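Local coordinates for transcription antitermination protein NusB (PDB 1TZT) that probably takes part in transcription antitermination of ribosomal RNA operons by binding the boxA sequence, at residues A[30-35]-A[46-51]. Sequence-based numbering, arbitrary orientation.
With SO4 (sulfate ion), chain C.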
loop_
_atom_site.group_PDB
_atom_site.type_symbol
_atom_site.label_atom_id
_atom_site.label_comp_id
_atom_site.label_asym_id
_atom_site.label_seq_id
_atom_site.Cartn_x
_atom_site.Cartn_y
_atom_site.Cartn_z
ATOM N N ILE A 30 0.946 -12.692 -9.873
ATOM C CA ILE A 30 1.705 -12.928 -8.651
ATOM C C ILE A 30 0.747 -12.935 -7.460
ATOM O O ILE A 30 0.866 -13.769 -6.559
ATOM C CB ILE A 30 2.817 -11.856 -8.461
ATOM C CG1 ILE A 30 3.813 -11.883 -9.630
ATOM C CG2 ILE A 30 3.566 -12.081 -7.139
ATOM C CD1 ILE A 30 4.712 -10.670 -9.705
ATOM N N LEU A 31 -0.212 -12.014 -7.458
ATOM C CA LEU A 31 -1.213 -11.986 -6.396
ATOM C C LEU A 31 -1.873 -13.354 -6.270
ATOM O O LEU A 31 -1.961 -13.901 -5.185
ATOM C CB LEU A 31 -2.274 -10.914 -6.658
ATOM C CG LEU A 31 -2.953 -10.200 -5.468
ATOM C CD1 LEU A 31 -4.456 -10.107 -5.704
ATOM C CD2 LEU A 31 -2.668 -10.782 -4.095
ATOM N N GLU A 32 -2.285 -13.923 -7.400
ATOM C CA GLU A 32 -2.963 -15.213 -7.407
ATOM C C GLU A 32 -2.076 -16.369 -6.934
ATOM O O GLU A 32 -2.585 -17.406 -6.534
ATOM C CB GLU A 32 -3.510 -15.518 -8.807
ATOM C CG GLU A 32 -4.554 -14.526 -9.311
ATOM C CD GLU A 32 -5.817 -14.492 -8.470
ATOM O OE1 GLU A 32 -6.278 -15.563 -8.029
ATOM O OE2 GLU A 32 -6.359 -13.390 -8.266
ATOM N N GLU A 33 -0.758 -16.193 -7.004
ATOM C CA GLU A 33 0.196 -17.128 -6.403
ATOM C C GLU A 33 0.166 -17.075 -4.875
ATOM O O GLU A 33 0.107 -18.113 -4.220
ATOM C CB GLU A 33 1.626 -16.825 -6.866
ATOM C CG GLU A 33 1.885 -17.073 -8.346
ATOM C CD GLU A 33 3.267 -16.620 -8.774
ATOM O OE1 GLU A 33 4.206 -16.694 -7.948
ATOM O OE2 GLU A 33 3.420 -16.187 -9.936
ATOM N N ILE A 34 0.231 -15.865 -4.317
ATOM C CA ILE A 34 0.214 -15.676 -2.862
ATOM C C ILE A 34 -1.128 -16.079 -2.270
ATOM O O ILE A 34 -1.194 -16.622 -1.173
ATOM C CB ILE A 34 0.524 -14.200 -2.483
ATOM C CG1 ILE A 34 1.954 -13.833 -2.873
ATOM C CG2 ILE A 34 0.334 -13.963 -0.976
ATOM C CD1 ILE A 34 2.032 -12.798 -3.939
ATOM N N LEU A 35 -2.197 -15.793 -2.998
ATOM C CA LEU A 35 -3.536 -16.120 -2.547
ATOM C C LEU A 35 -3.766 -17.615 -2.713
ATOM O O LEU A 35 -3.699 -18.135 -3.822
ATOM C CB LEU A 35 -4.571 -15.332 -3.346
ATOM C CG LEU A 35 -4.474 -13.815 -3.190
ATOM C CD1 LEU A 35 -5.494 -13.125 -4.083
ATOM C CD2 LEU A 35 -4.660 -13.409 -1.734
ATOM N N ASP A 46 -11.032 -8.617 -1.822
ATOM C CA ASP A 46 -10.464 -7.350 -1.405
ATOM C C ASP A 46 -9.067 -7.183 -1.994
ATOM O O ASP A 46 -8.757 -6.159 -2.579
ATOM C CB ASP A 46 -10.383 -7.260 0.121
ATOM C CG ASP A 46 -11.741 -7.062 0.777
ATOM O OD1 ASP A 46 -12.685 -6.550 0.122
ATOM O OD2 ASP A 46 -11.941 -7.381 1.969
ATOM N N ALA A 47 -8.240 -8.214 -1.856
ATOM C CA ALA A 47 -6.875 -8.178 -2.352
ATOM C C ALA A 47 -6.832 -7.937 -3.847
ATOM O O ALA A 47 -6.008 -7.180 -4.334
ATOM C CB ALA A 47 -6.134 -9.476 -1.992
ATOM N N ARG A 48 -7.712 -8.610 -4.584
ATOM C CA ARG A 48 -7.839 -8.383 -6.019
ATOM C C ARG A 48 -8.234 -6.952 -6.392
ATOM O O ARG A 48 -7.677 -6.386 -7.325
ATOM C CB ARG A 48 -8.867 -9.337 -6.608
ATOM C CG ARG A 48 -8.367 -10.743 -6.742
ATOM C CD ARG A 48 -9.454 -11.773 -6.911
ATOM N NE ARG A 48 -8.899 -13.115 -6.764
ATOM C CZ ARG A 48 -9.601 -14.196 -6.477
ATOM N NH1 ARG A 48 -8.972 -15.357 -6.358
ATOM N NH2 ARG A 48 -10.918 -14.136 -6.312
ATOM N N ARG A 49 -9.196 -6.376 -5.672
ATOM C CA ARG A 49 -9.561 -4.971 -5.865
ATOM C C ARG A 49 -8.371 -4.045 -5.634
ATOM O O ARG A 49 -8.147 -3.105 -6.386
ATOM C CB ARG A 49 -10.683 -4.564 -4.911
ATOM C CG ARG A 49 -11.228 -3.160 -5.168
ATOM C CD ARG A 49 -12.394 -2.768 -4.266
ATOM N NE ARG A 49 -12.029 -2.798 -2.845
ATOM C CZ ARG A 49 -12.262 -3.815 -2.014
ATOM N NH1 ARG A 49 -11.884 -3.728 -0.741
ATOM N NH2 ARG A 49 -12.899 -4.904 -2.436
ATOM N N TYR A 50 -7.628 -4.301 -4.565
ATOM C CA TYR A 50 -6.481 -3.476 -4.218
ATOM C C TYR A 50 -5.461 -3.477 -5.349
ATOM O O TYR A 50 -4.960 -2.429 -5.744
ATOM C CB TYR A 50 -5.813 -4.008 -2.951
ATOM C CG TYR A 50 -6.309 -3.418 -1.644
ATOM C CD1 TYR A 50 -7.628 -3.596 -1.231
ATOM C CD2 TYR A 50 -5.450 -2.708 -0.794
ATOM C CE1 TYR A 50 -8.091 -3.078 -0.015
ATOM C CE2 TYR A 50 -5.902 -2.180 0.396
ATOM C CZ TYR A 50 -7.227 -2.347 0.789
ATOM O OH TYR A 50 -7.643 -1.816 2.016
ATOM N N ILE A 51 -5.166 -4.663 -5.868
ATOM C CA ILE A 51 -4.146 -4.812 -6.910
ATOM C C ILE A 51 -4.580 -4.178 -8.220
ATOM O O ILE A 51 -3.780 -3.517 -8.873
ATOM C CB ILE A 51 -3.759 -6.301 -7.084
ATOM C CG1 ILE A 51 -2.794 -6.729 -5.984
ATOM C CG2 ILE A 51 -3.151 -6.578 -8.469
ATOM C CD1 ILE A 51 -1.527 -5.944 -5.919
HETATM S S SO4 C . -10.483 -18.515 -6.579
HETATM O O1 SO4 C . -10.405 -19.799 -7.277
HETATM O O2 SO4 C . -9.357 -18.434 -5.647
HETATM O O3 SO4 C . -10.423 -17.434 -7.563
HETATM O O4 SO4 C . -11.740 -18.414 -5.840
#
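Polar contact between the two helices rests on E32 and R48, whose side chains meet nearly perpendicular. Two R48 nitrogens hold the carboxylate: NE donates to E32 OE2 at 3.0 Å and NH1 to E32 OE1 at 3.2 Å, each oxygen using its syn lone pair. The planes are 26° apart and both oxygens are tilted out of the guanidinium plane, so the bidentate bridge is not flat. R48 reaches it with a chain extended from CG to NE, while the bend of E32 at chi2 (-63°) brings its carboxylate to R48, although its CB does not point there. R48 NH1 also makes weak hydrogen bonds to O2 and O3 of a sulfate ion, probably from the crystallisation liquor.

The apolar part involves L31, L35, A47 and I51, all buried. L31 CG lies 3.5 Å from I51 CG1, the two side chains running antiparallel, and L31 CD1 lies 3.6 Å from A47 O and 4.1 Å from A47 CB. L35, just past the helix end, adds CD2 at 4.2 Å from A47 CB.

The axes of the short helical segments approach to 10.8 Å at 158°: helices 27-34 and 41-56 form a near-antiparallel helical hairpin within the all-helical NusB fold.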